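Local coordinates for CLIP-associating protein 2 (Mus musculus, PDB 3WOZ) that contributes to microtubule dynamics, probably by binding tubulin through TOG domains built of HEAT repeats, at residues S20-G25 with A56-K61; E49-M54 with L67-D72; Q91-M96 with K144-K149. All coordinates share one frame; numbering follows the deposited sequence.

Contact 1: residues S20-G25 with A56-K61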
ATOM      1  N   SER A  20       1.486  -4.406  27.265  1.00 55.04           N
ATOM      2  CA  SER A  20       1.677  -3.199  28.068  1.00 55.02           C
ATOM      3  C   SER A  20       3.043  -2.574  27.783  1.00 54.86           C
ATOM      4  O   SER A  20       3.186  -1.350  27.736  1.00 54.80           O
ATOM      5  CB  SER A  20       1.550  -3.541  29.554  1.00 55.07           C
ATOM      6  OG  SER A  20       1.360  -2.375  30.334  1.00 55.72           O
ATOM      7  N   GLU A  21       4.032  -3.439  27.576  1.00 54.71           N
ATOM      8  CA  GLU A  21       5.393  -3.032  27.262  1.00 54.86           C
ATOM      9  C   GLU A  21       5.505  -2.507  25.833  1.00 54.43           C
ATOM     10  O   GLU A  21       6.233  -1.549  25.583  1.00 54.50           O
ATOM     11  CB  GLU A  21       6.347  -4.200  27.489  1.00 55.04           C
ATOM     12  CG  GLU A  21       6.569  -4.532  28.959  1.00 56.74           C
ATOM     13  CD  GLU A  21       7.929  -4.094  29.450  1.00 59.01           C
ATOM     14  OE1 GLU A  21       8.909  -4.827  29.186  1.00 60.06           O
ATOM     15  OE2 GLU A  21       8.021  -3.024  30.098  1.00 60.13           O
ATOM     16  N   ARG A  22       4.778  -3.130  24.906  1.00 53.96           N
ATOM     17  CA  ARG A  22       4.715  -2.648  23.522  1.00 53.42           C
ATOM     18  C   ARG A  22       4.093  -1.257  23.450  1.00 53.32           C
ATOM     19  O   ARG A  22       4.560  -0.401  22.700  1.00 53.05           O
ATOM     20  CB  ARG A  22       3.953  -3.629  22.628  1.00 53.19           C
ATOM     21  CG  ARG A  22       4.686  -4.939  22.388  1.00 52.43           C
ATOM     22  CD  ARG A  22       4.129  -5.718  21.198  1.00 51.21           C
ATOM     23  NE  ARG A  22       2.695  -5.990  21.305  1.00 51.14           N
ATOM     24  CZ  ARG A  22       2.155  -7.024  21.949  1.00 51.22           C
ATOM     25  NH1 ARG A  22       2.917  -7.915  22.575  1.00 50.92           N
ATOM     26  NH2 ARG A  22       0.837  -7.165  21.971  1.00 50.63           N
ATOM     27  N   LYS A  23       3.044  -1.044  24.243  1.00 53.41           N
ATOM     28  CA  LYS A  23       2.388   0.256  24.358  1.00 53.51           C
ATOM     29  C   LYS A  23       3.371   1.322  24.851  1.00 53.48           C
ATOM     30  O   LYS A  23       3.470   2.407  24.267  1.00 53.44           O
ATOM     31  CB  LYS A  23       1.186   0.149  25.304  1.00 53.69           C
ATOM     32  CG  LYS A  23       0.567   1.475  25.717  1.00 54.61           C
ATOM     33  CD  LYS A  23      -0.511   1.276  26.779  1.00 56.49           C
ATOM     34  CE  LYS A  23      -0.987   2.611  27.341  1.00 57.83           C
ATOM     35  NZ  LYS A  23      -2.125   2.440  28.294  1.00 58.80           N
ATOM     36  N   GLU A  24       4.099   0.998  25.918  1.00 53.32           N
ATOM     37  CA  GLU A  24       5.075   1.917  26.499  1.00 53.34           C
ATOM     38  C   GLU A  24       6.217   2.207  25.525  1.00 52.57           C
ATOM     39  O   GLU A  24       6.685   3.339  25.441  1.00 52.52           O
ATOM     40  CB  GLU A  24       5.615   1.371  27.825  1.00 53.64           C
ATOM     41  CG  GLU A  24       5.852   2.445  28.891  1.00 55.41           C
ATOM     42  CD  GLU A  24       4.583   3.201  29.287  1.00 57.59           C
ATOM     43  OE1 GLU A  24       3.492   2.585  29.358  1.00 58.26           O
ATOM     44  OE2 GLU A  24       4.681   4.425  29.536  1.00 59.33           O
ATOM     45  N   GLY A  25       6.642   1.183  24.786  1.00 51.79           N
ATOM     46  CA  GLY A  25       7.644   1.338  23.730  1.00 50.96           C
ATOM     47  C   GLY A  25       7.219   2.287  22.620  1.00 50.51           C
ATOM     48  O   GLY A  25       8.003   3.141  22.191  1.00 50.45           O
ATOM     49  N   ALA A  56       0.755  -7.630  12.445  1.00 42.74           N
ATOM     50  CA  ALA A  56      -0.031  -8.741  12.972  1.00 42.88           C
ATOM     51  C   ALA A  56      -0.175  -8.711  14.501  1.00 42.75           C
ATOM     52  O   ALA A  56      -0.342  -9.752  15.125  1.00 43.14           O
ATOM     53  CB  ALA A  56       0.569 -10.072  12.515  1.00 42.84           C
ATOM     54  N   ASP A  57      -0.120  -7.526  15.103  1.00 42.75           N
ATOM     55  CA  ASP A  57      -0.239  -7.411  16.561  1.00 42.48           C
ATOM     56  C   ASP A  57      -1.665  -7.747  17.011  1.00 42.36           C
ATOM     57  O   ASP A  57      -2.618  -7.145  16.523  1.00 42.33           O
ATOM     58  CB  ASP A  57       0.153  -6.007  17.027  1.00 42.31           C
ATOM     59  CG  ASP A  57       0.491  -5.951  18.503  1.00 42.32           C
ATOM     60  OD1 ASP A  57      -0.420  -6.120  19.349  1.00 41.83           O
ATOM     61  OD2 ASP A  57       1.677  -5.718  18.820  1.00 42.25           O
ATOM     62  N   PRO A  58      -1.812  -8.710  17.944  1.00 42.30           N
ATOM     63  CA  PRO A  58      -3.143  -9.183  18.323  1.00 42.22           C
ATOM     64  C   PRO A  58      -3.884  -8.250  19.284  1.00 42.01           C
ATOM     65  O   PRO A  58      -5.091  -8.399  19.471  1.00 42.19           O
ATOM     66  CB  PRO A  58      -2.853 -10.526  18.999  1.00 42.17           C
ATOM     67  CG  PRO A  58      -1.517 -10.340  19.612  1.00 42.29           C
ATOM     68  CD  PRO A  58      -0.749  -9.434  18.670  1.00 42.48           C
ATOM     69  N   HIS A  59      -3.171  -7.304  19.883  1.00 41.76           N
ATOM     70  CA  HIS A  59      -3.783  -6.370  20.814  1.00 41.58           C
ATOM     71  C   HIS A  59      -4.261  -5.111  20.100  1.00 41.52           C
ATOM     72  O   HIS A  59      -3.467  -4.408  19.466  1.00 41.17           O
ATOM     73  CB  HIS A  59      -2.813  -6.017  21.940  1.00 41.63           C
ATOM     74  CG  HIS A  59      -3.480  -5.405  23.130  1.00 41.45           C
ATOM     75  ND1 HIS A  59      -3.781  -4.063  23.205  1.00 41.11           N
ATOM     76  CD2 HIS A  59      -3.912  -5.955  24.290  1.00 40.86           C
ATOM     77  CE1 HIS A  59      -4.366  -3.809  24.362  1.00 40.91           C
ATOM     78  NE2 HIS A  59      -4.460  -4.943  25.038  1.00 41.96           N
ATOM     79  N   GLY A  60      -5.559  -4.835  20.221  1.00 41.44           N
ATOM     80  CA  GLY A  60      -6.210  -3.713  19.539  1.00 41.40           C
ATOM     81  C   GLY A  60      -5.653  -2.328  19.827  1.00 41.50           C
ATOM     82  O   GLY A  60      -5.536  -1.506  18.918  1.00 41.45           O
ATOM     83  N   LYS A  61      -5.313  -2.066  21.088  1.00 41.38           N
ATOM     84  CA  LYS A  61      -4.792  -0.755  21.485  1.00 41.27           C
ATOM     85  C   LYS A  61      -3.380  -0.558  20.946  1.00 40.69           C
ATOM     86  O   LYS A  61      -3.061   0.495  20.403  1.00 40.52           O
ATOM     87  CB  LYS A  61      -4.835  -0.587  23.013  1.00 41.63           C
ATOM     88  CG  LYS A  61      -4.182   0.683  23.569  1.00 43.18           C
ATOM     89  CD  LYS A  61      -4.910   1.953  23.121  1.00 46.24           C
ATOM     90  CE  LYS A  61      -4.368   3.181  23.840  1.00 47.19           C
ATOM     91  NZ  LYS A  61      -4.807   4.442  23.182  1.00 48.14           N
TER
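R22 bends at chi3 (-56°), which turns its guanidinium toward D57, and D57 answers with its CG anti to the backbone N (chi1 -161°), which swings the carboxylate out to meet it. The two side chains approach from opposite directions and form a salt bridge. R22 NE lies 2.7 Å from D57 OD2, a short but poorly aligned and therefore weak hydrogen bond, while R22 NH2 gives a better directed one to D57 OD1 at 3.1 Å. The salt bridge is not coplanar: guanidinium and carboxylate planes stand 57° apart, and NH2 meets OD1 on its syn side but somewhat out of the carboxylate plane, with OD1 in turn tilted from the plane of the guanidinium.

In this TOG domain, an array of paired HEAT-type helices, the bridge ties helix 19-34 to the turn that leads into helix 60-77. D57 also organises that turn. Its OD1 accepts a hydrogen bond from H59 N at 3.0 Å, through its anti lone pair, closing an Asx turn, so one oxygen serves a charged donor and a backbone donor at once. H59 follows as the N-cap of helix 60-77, with ND1 accepting a weak bond from K61 N at 3.3 Å. Its CB sits 3.8 Å from R22 NH2, at the guanidinium edge, and its ring stacks on that of W19. The third nitrogen of R22, NH1, is bonded to S16 O, in the loop before helix 19-34, which gives the guanidinium a second hold. R22 and D57 both also touch V62 of helix 60-77.

Contact 2: residues E49-M54 with L67-D72; sequences EIFTRM and LETLVD
F51 reaches across from helix 41-54 to L70 and T69 of helix 60-77, and the closeness of the fit differs between the two partners. The firm part is the pair F51 and L70. The side chains slide past each other in opposite directions until F51 CD2 lies 3.9 Å from L70 CD2, with F51 CE2 at 4.2 Å from the same methyl. Although the bond to CB in L70 does not aim at the other helix, its chi1 of -92° carries the end of the side chain nearer F51. The nearest CA atoms, those of F51 and L70, are 8.7 Å apart, and the side chains close that gap.

T69 makes the looser touch, its CG2 standing 4.3 Å from F51 CZ. Both methyls, L70 CD2 and T69 CG2, come at the ring obliquely. T69 OG1 is bonded to M65 O and Q30 OE1, and the methyl is the part that faces F51. On the outer sides of the two helices, E49, R53 and E68 are exposed and do not join the contact. F51 also meets F66 and F73 of helix 60-77 edge to face and touches L29 of helix 19-34, while L70 packs on L88 and L92 of helix 85-96. No hydrogen bond crosses between segments 49-54 and 67-72, and the contact is apolar, resting on shape and on the aromatic cluster around F51, as expected inside a HEAT-repeat array.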
ATOM      1  N   GLU A  49      11.829  -4.210  11.078  1.00 44.26           N
ATOM      2  CA  GLU A  49      11.554  -5.620  11.357  1.00 44.43           C
ATOM      3  C   GLU A  49      10.501  -5.777  12.452  1.00 43.90           C
ATOM      4  O   GLU A  49       9.633  -6.651  12.365  1.00 43.99           O
ATOM      5  CB  GLU A  49      12.847  -6.360  11.712  1.00 44.44           C
ATOM      6  CG  GLU A  49      13.791  -6.515  10.517  1.00 46.43           C
ATOM      7  CD  GLU A  49      15.200  -6.941  10.901  1.00 48.80           C
ATOM      8  OE1 GLU A  49      15.481  -7.108  12.112  1.00 50.93           O
ATOM      9  OE2 GLU A  49      16.031  -7.105   9.983  1.00 49.39           O
ATOM     10  N   ILE A  50      10.581  -4.920  13.468  1.00 43.30           N
ATOM     11  CA  ILE A  50       9.573  -4.842  14.525  1.00 42.89           C
ATOM     12  C   ILE A  50       8.208  -4.414  13.972  1.00 42.53           C
ATOM     13  O   ILE A  50       7.180  -4.994  14.325  1.00 42.30           O
ATOM     14  CB  ILE A  50      10.015  -3.874  15.650  1.00 43.00           C
ATOM     15  CG1 ILE A  50      11.175  -4.486  16.450  1.00 43.49           C
ATOM     16  CG2 ILE A  50       8.840  -3.531  16.578  1.00 42.44           C
ATOM     17  CD1 ILE A  50      11.929  -3.489  17.333  1.00 43.64           C
ATOM     18  N   PHE A  51       8.212  -3.409  13.098  1.00 42.03           N
ATOM     19  CA  PHE A  51       6.979  -2.887  12.519  1.00 41.48           C
ATOM     20  C   PHE A  51       6.306  -3.884  11.578  1.00 41.59           C
ATOM     21  O   PHE A  51       5.079  -3.957  11.529  1.00 41.26           O
ATOM     22  CB  PHE A  51       7.229  -1.552  11.806  1.00 41.14           C
ATOM     23  CG  PHE A  51       7.149  -0.344  12.705  1.00 40.55           C
ATOM     24  CD1 PHE A  51       6.799  -0.465  14.049  1.00 40.10           C
ATOM     25  CD2 PHE A  51       7.383   0.928  12.191  1.00 40.77           C
ATOM     26  CE1 PHE A  51       6.707   0.658  14.867  1.00 39.45           C
ATOM     27  CE2 PHE A  51       7.289   2.052  13.001  1.00 40.63           C
ATOM     28  CZ  PHE A  51       6.948   1.914  14.342  1.00 39.86           C
ATOM     29  N   THR A  52       7.120  -4.639  10.837  1.00 41.60           N
ATOM     30  CA  THR A  52       6.638  -5.712   9.971  1.00 41.92           C
ATOM     31  C   THR A  52       5.792  -6.708  10.766  1.00 42.28           C
ATOM     32  O   THR A  52       4.702  -7.086  10.331  1.00 42.36           O
ATOM     33  CB  THR A  52       7.812  -6.443   9.271  1.00 42.10           C
ATOM     34  OG1 THR A  52       8.541  -5.512   8.464  1.00 41.66           O
ATOM     35  CG2 THR A  52       7.309  -7.586   8.379  1.00 41.73           C
ATOM     36  N   ARG A  53       6.297  -7.105  11.934  1.00 42.69           N
ATOM     37  CA  ARG A  53       5.588  -8.022  12.826  0.50 42.83           C
ATOM     38  C   ARG A  53       4.390  -7.347  13.495  1.00 42.88           C
ATOM     39  O   ARG A  53       3.363  -7.987  13.742  1.00 42.70           O
ATOM     40  CB  ARG A  53       6.537  -8.585  13.888  0.50 42.95           C
ATOM     41  CG  ARG A  53       7.658  -9.455  13.328  0.50 43.42           C
ATOM     42  CD  ARG A  53       8.301 -10.295  14.422  0.50 43.91           C
ATOM     43  NE  ARG A  53       8.734  -9.479  15.553  0.50 43.68           N
ATOM     44  CZ  ARG A  53       9.922  -8.890  15.639  0.50 43.67           C
ATOM     45  NH1 ARG A  53      10.805  -9.021  14.657  0.50 43.85           N
ATOM     46  NH2 ARG A  53      10.226  -8.167  16.707  0.50 43.57           N
HETATM   47  N   MSE A  54       4.525  -6.049  13.776  1.00 42.76           N
HETATM   48  CA  MSE A  54       3.461  -5.265  14.405  1.00 42.91           C
HETATM   49  C   MSE A  54       2.181  -5.199  13.565  1.00 42.45           C
HETATM   50  O   MSE A  54       1.097  -4.969  14.094  1.00 42.08           O
HETATM   51  CB  MSE A  54       3.951  -3.856  14.745  1.00 43.32           C
HETATM   52  CG  MSE A  54       3.479  -3.364  16.105  1.00 45.58           C
HETATM   53 SE   MSE A  54       4.622  -1.985  16.876  1.00 51.97          SE
HETATM   54  CE  MSE A  54       4.726  -2.639  18.718  1.00 49.49           C
ATOM     55  N   LEU A  67      -0.328   2.066  14.161  1.00 37.80           N
ATOM     56  CA  LEU A  67      -0.801   2.791  12.978  1.00 37.88           C
ATOM     57  C   LEU A  67      -0.590   4.304  13.066  1.00 38.34           C
ATOM     58  O   LEU A  67      -0.251   4.940  12.069  1.00 38.09           O
ATOM     59  CB  LEU A  67      -2.277   2.498  12.710  1.00 37.63           C
ATOM     60  CG  LEU A  67      -2.629   1.095  12.215  1.00 37.53           C
ATOM     61  CD1 LEU A  67      -4.137   0.971  12.108  1.00 35.78           C
ATOM     62  CD2 LEU A  67      -1.938   0.763  10.870  1.00 36.39           C
ATOM     63  N   GLU A  68      -0.793   4.867  14.257  1.00 38.85           N
ATOM     64  CA  GLU A  68      -0.587   6.301  14.483  1.00 40.03           C
ATOM     65  C   GLU A  68       0.885   6.684  14.454  1.00 39.70           C
ATOM     66  O   GLU A  68       1.239   7.755  13.979  1.00 40.20           O
ATOM     67  CB  GLU A  68      -1.203   6.742  15.812  1.00 39.97           C
ATOM     68  CG  GLU A  68      -2.712   6.790  15.792  1.00 42.86           C
ATOM     69  CD  GLU A  68      -3.323   6.974  17.169  1.00 46.26           C
ATOM     70  OE1 GLU A  68      -2.874   6.306  18.128  1.00 47.85           O
ATOM     71  OE2 GLU A  68      -4.269   7.782  17.287  1.00 48.62           O
ATOM     72  N   THR A  69       1.732   5.810  14.984  1.00 39.74           N
ATOM     73  CA  THR A  69       3.174   6.031  15.011  1.00 39.85           C
ATOM     74  C   THR A  69       3.772   5.980  13.599  1.00 39.86           C
ATOM     75  O   THR A  69       4.747   6.675  13.312  1.00 39.70           O
ATOM     76  CB  THR A  69       3.872   4.993  15.920  1.00 39.87           C
ATOM     77  OG1 THR A  69       3.144   4.874  17.144  1.00 39.30           O
ATOM     78  CG2 THR A  69       5.311   5.407  16.238  1.00 39.90           C
ATOM     79  N   LEU A  70       3.175   5.163  12.728  1.00 40.01           N
ATOM     80  CA  LEU A  70       3.631   5.010  11.340  1.00 40.05           C
ATOM     81  C   LEU A  70       3.688   6.336  10.593  1.00 40.30           C
ATOM     82  O   LEU A  70       4.602   6.561   9.798  1.00 40.10           O
ATOM     83  CB  LEU A  70       2.734   4.037  10.562  1.00 40.08           C
ATOM     84  CG  LEU A  70       3.060   2.541  10.487  1.00 39.92           C
ATOM     85  CD1 LEU A  70       2.024   1.838   9.612  1.00 40.05           C
ATOM     86  CD2 LEU A  70       4.465   2.285   9.936  1.00 39.37           C
ATOM     87  N   VAL A  71       2.715   7.206  10.863  1.00 40.72           N
ATOM     88  CA  VAL A  71       2.609   8.506  10.197  1.00 41.02           C
ATOM     89  C   VAL A  71       3.880   9.324  10.429  1.00 41.24           C
ATOM     90  O   VAL A  71       4.496   9.804   9.480  1.00 41.06           O
ATOM     91  CB  VAL A  71       1.351   9.284  10.665  1.00 41.16           C
ATOM     92  CG1 VAL A  71       1.351  10.720  10.133  1.00 41.18           C
ATOM     93  CG2 VAL A  71       0.089   8.558  10.224  1.00 41.49           C
ATOM     94  N   ASP A  72       4.271   9.443  11.695  1.00 41.64           N
ATOM     95  CA  ASP A  72       5.492  10.144  12.091  1.00 42.25           C
ATOM     96  C   ASP A  72       6.751   9.448  11.598  1.00 41.90           C
ATOM     97  O   ASP A  72       7.711  10.105  11.199  1.00 41.64           O
ATOM     98  CB  ASP A  72       5.545  10.271  13.612  1.00 42.51           C
ATOM     99  CG  ASP A  72       4.485  11.194  14.143  1.00 44.77           C
ATOM    100  OD1 ASP A  72       3.469  10.691  14.682  1.00 47.67           O
ATOM    101  OD2 ASP A  72       4.654  12.422  13.991  1.00 46.27           O
TER

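Contact 3: residues Q91-M96 with K144-K149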
ATOM      1  N   GLN A  91       1.291  -4.450   3.246  1.00 36.72           N
ATOM      2  CA  GLN A  91       0.696  -4.779   4.538  1.00 37.10           C
ATOM      3  C   GLN A  91      -0.443  -3.821   4.893  1.00 37.01           C
ATOM      4  O   GLN A  91      -1.451  -4.239   5.462  1.00 36.91           O
ATOM      5  CB  GLN A  91       1.747  -4.808   5.650  1.00 37.33           C
ATOM      6  CG  GLN A  91       2.660  -6.030   5.620  1.00 38.50           C
ATOM      7  CD  GLN A  91       1.925  -7.324   5.931  1.00 41.48           C
ATOM      8  OE1 GLN A  91       1.256  -7.439   6.958  1.00 42.71           O
ATOM      9  NE2 GLN A  91       2.050  -8.305   5.042  1.00 40.83           N
ATOM     10  N   LEU A  92      -0.282  -2.547   4.541  1.00 36.97           N
ATOM     11  CA  LEU A  92      -1.330  -1.553   4.765  1.00 37.05           C
ATOM     12  C   LEU A  92      -2.558  -1.834   3.904  1.00 37.42           C
ATOM     13  O   LEU A  92      -3.691  -1.652   4.356  1.00 37.12           O
ATOM     14  CB  LEU A  92      -0.816  -0.133   4.518  1.00 36.40           C
ATOM     15  CG  LEU A  92       0.023   0.566   5.589  1.00 36.28           C
ATOM     16  CD1 LEU A  92       0.437   1.941   5.075  1.00 35.79           C
ATOM     17  CD2 LEU A  92      -0.732   0.691   6.929  1.00 35.53           C
ATOM     18  N   LEU A  93      -2.335  -2.293   2.672  1.00 38.08           N
ATOM     19  CA  LEU A  93      -3.447  -2.627   1.779  1.00 39.05           C
ATOM     20  C   LEU A  93      -4.202  -3.870   2.250  1.00 39.61           C
ATOM     21  O   LEU A  93      -5.428  -3.938   2.136  1.00 39.65           O
ATOM     22  CB  LEU A  93      -2.975  -2.787   0.333  1.00 39.04           C
ATOM     23  CG  LEU A  93      -2.563  -1.495  -0.379  1.00 39.21           C
ATOM     24  CD1 LEU A  93      -1.798  -1.835  -1.647  1.00 39.53           C
ATOM     25  CD2 LEU A  93      -3.770  -0.615  -0.688  1.00 38.58           C
ATOM     26  N   LYS A  94      -3.469  -4.839   2.789  1.00 40.25           N
ATOM     27  CA  LYS A  94      -4.087  -6.011   3.406  1.00 41.41           C
ATOM     28  C   LYS A  94      -4.944  -5.609   4.613  1.00 41.67           C
ATOM     29  O   LYS A  94      -6.078  -6.067   4.751  1.00 41.83           O
ATOM     30  CB  LYS A  94      -3.027  -7.039   3.805  1.00 41.67           C
ATOM     31  CG  LYS A  94      -2.397  -7.762   2.623  1.00 42.84           C
ATOM     32  CD  LYS A  94      -1.382  -8.790   3.086  1.00 44.64           C
ATOM     33  CE  LYS A  94      -1.154  -9.847   2.007  1.00 46.40           C
ATOM     34  NZ  LYS A  94       0.002 -10.739   2.322  1.00 47.86           N
ATOM     35  N   LYS A  95      -4.407  -4.735   5.462  1.00 41.99           N
ATOM     36  CA  LYS A  95      -5.151  -4.207   6.612  1.00 42.49           C
ATOM     37  C   LYS A  95      -6.379  -3.414   6.180  1.00 42.81           C
ATOM     38  O   LYS A  95      -7.450  -3.552   6.769  1.00 42.89           O
ATOM     39  CB  LYS A  95      -4.252  -3.352   7.511  1.00 42.44           C
ATOM     40  CG  LYS A  95      -3.241  -4.151   8.315  1.00 42.68           C
ATOM     41  CD  LYS A  95      -3.931  -5.189   9.183  1.00 43.67           C
ATOM     42  CE  LYS A  95      -3.095  -6.433   9.303  1.00 44.45           C
ATOM     43  NZ  LYS A  95      -3.574  -7.265  10.427  1.00 47.22           N
HETATM   44  N   MSE A  96      -6.217  -2.606   5.136  1.00 43.35           N
HETATM   45  CA  MSE A  96      -7.312  -1.826   4.563  1.00 44.06           C
HETATM   46  C   MSE A  96      -8.413  -2.723   3.993  1.00 43.88           C
HETATM   47  O   MSE A  96      -9.576  -2.328   3.946  1.00 43.77           O
HETATM   48  CB  MSE A  96      -6.785  -0.875   3.481  1.00 44.33           C
HETATM   49  CG  MSE A  96      -7.754   0.226   3.072  1.00 47.35           C
HETATM   50 SE   MSE A  96      -8.093   1.513   4.517  1.00 55.39          SE
HETATM   51  CE  MSE A  96      -9.904   2.033   4.012  1.00 52.82           C
ATOM     52  N   LYS A 144      -8.897  -6.388  -2.850  1.00 45.61           N
ATOM     53  CA  LYS A 144      -8.904  -5.952  -4.251  1.00 44.93           C
ATOM     54  C   LYS A 144      -9.359  -4.502  -4.372  1.00 44.15           C
ATOM     55  O   LYS A 144      -8.730  -3.702  -5.062  1.00 44.08           O
ATOM     56  CB  LYS A 144      -9.815  -6.847  -5.098  1.00 45.04           C
ATOM     57  CG  LYS A 144      -9.233  -8.218  -5.444  1.00 46.19           C
ATOM     58  CD  LYS A 144     -10.265  -9.051  -6.215  1.00 47.73           C
ATOM     59  CE  LYS A 144      -9.815 -10.493  -6.404  1.00 48.04           C
ATOM     60  NZ  LYS A 144     -10.921 -11.324  -6.965  1.00 48.80           N
ATOM     61  N   VAL A 145     -10.456  -4.174  -3.692  1.00 43.30           N
ATOM     62  CA  VAL A 145     -10.985  -2.812  -3.653  1.00 42.38           C
ATOM     63  C   VAL A 145      -9.911  -1.821  -3.181  1.00 41.61           C
ATOM     64  O   VAL A 145      -9.685  -0.792  -3.813  1.00 41.67           O
ATOM     65  CB  VAL A 145     -12.254  -2.728  -2.743  1.00 42.65           C
ATOM     66  CG1 VAL A 145     -12.641  -1.282  -2.454  1.00 41.79           C
ATOM     67  CG2 VAL A 145     -13.428  -3.475  -3.384  1.00 42.85           C
ATOM     68  N   ALA A 146      -9.252  -2.154  -2.077  1.00 40.83           N
ATOM     69  CA  ALA A 146      -8.216  -1.304  -1.490  1.00 40.29           C
ATOM     70  C   ALA A 146      -7.015  -1.108  -2.427  1.00 39.83           C
ATOM     71  O   ALA A 146      -6.540   0.016  -2.604  1.00 39.56           O
ATOM     72  CB  ALA A 146      -7.773  -1.864  -0.145  1.00 39.86           C
ATOM     73  N   ILE A 147      -6.540  -2.199  -3.026  1.00 39.54           N
ATOM     74  CA  ILE A 147      -5.469  -2.127  -4.032  1.00 39.45           C
ATOM     75  C   ILE A 147      -5.862  -1.209  -5.182  1.00 39.25           C
ATOM     76  O   ILE A 147      -5.092  -0.329  -5.559  1.00 39.23           O
ATOM     77  CB  ILE A 147      -5.100  -3.518  -4.600  1.00 39.35           C
ATOM     78  CG1 ILE A 147      -4.419  -4.371  -3.534  1.00 39.45           C
ATOM     79  CG2 ILE A 147      -4.189  -3.385  -5.833  1.00 39.52           C
ATOM     80  CD1 ILE A 147      -4.589  -5.867  -3.761  1.00 39.87           C
ATOM     81  N   LEU A 148      -7.066  -1.410  -5.718  1.00 39.30           N
ATOM     82  CA  LEU A 148      -7.560  -0.636  -6.860  1.00 39.33           C
ATOM     83  C   LEU A 148      -7.754   0.848  -6.545  1.00 39.55           C
ATOM     84  O   LEU A 148      -7.340   1.714  -7.323  1.00 39.41           O
ATOM     85  CB  LEU A 148      -8.853  -1.247  -7.420  1.00 39.34           C
ATOM     86  CG  LEU A 148      -8.762  -2.653  -8.035  1.00 39.80           C
ATOM     87  CD1 LEU A 148     -10.153  -3.288  -8.157  1.00 39.33           C
ATOM     88  CD2 LEU A 148      -8.022  -2.657  -9.389  1.00 38.95           C
ATOM     89  N   LYS A 149      -8.376   1.147  -5.405  1.00 39.84           N
ATOM     90  CA  LYS A 149      -8.550   2.544  -4.994  1.00 40.36           C
ATOM     91  C   LYS A 149      -7.205   3.261  -4.878  1.00 40.03           C
ATOM     92  O   LYS A 149      -7.076   4.420  -5.276  1.00 40.18           O
ATOM     93  CB  LYS A 149      -9.319   2.645  -3.676  1.00 40.68           C
ATOM     94  CG  LYS A 149     -10.823   2.493  -3.822  1.00 42.44           C
ATOM     95  CD  LYS A 149     -11.503   2.679  -2.474  1.00 45.73           C
ATOM     96  CE  LYS A 149     -13.013   2.828  -2.603  1.00 46.60           C
ATOM     97  NZ  LYS A 149     -13.647   2.695  -1.255  1.00 48.28           N
TER
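The axes of segments 91-96 and 144-149, on helices 85-96 and 141-155, run at 128° between their N-to-C directions and approach to 8.4 Å, with the CA atoms of L93 and A146 only 5.9 Å from each other. The small side chain of A146 permits that closeness. Its CB points at the facing helix and is met by M96, deposited as selenomethionine, whose CG lies 3.8 Å away. The CG of M96 is anti to the backbone N (chi1 -165°), which lays the start of the chain beside the alanine methyl. M96 CB, at 3.9 Å from A146 CB, shares the touch, and a bend at chi2 (67°) then turns the chain. L93 comes in from another direction, roughly at right angles to M96. Its CD2 rests against the backbone, 3.4 Å from A146 O, and its CD1 reaches I147 CG1 at 4.1 Å, the side chains of L93 and I147 crossing almost perpendicularly.

Beyond the pair, L128 of helix 121-133 packs on L93, F131 and T132 of the same helix touch I147, and Q105 and Q109 of helix 102-118 border M96. Across the two segments no hydrogen bond forms, which implies that this central joint of the HEAT-type array depends on close apolar fit, with alanine as the point of nearest backbone approach.

The three contacts show how chemistry follows depth in a helical array. Contact 1, its centre about 22 Å from the centre of the chain, is partly buried and relies on charge, a turn and a helix cap; contacts 2 and 3, their centres about 14 and 6 Å from it, are buried and apolar. Contacts 1 and 2 share helix 60-77, the first near its start and the second in its middle, and R22 CD meets M54 CE at 4.0 Å. Contacts 2 and 3 share no helix but touch through L92, whose CD2 is 4.0 Å from L70 CD1. Contacts 1 and 3 do not touch, so contact 2 lies between them in the packing.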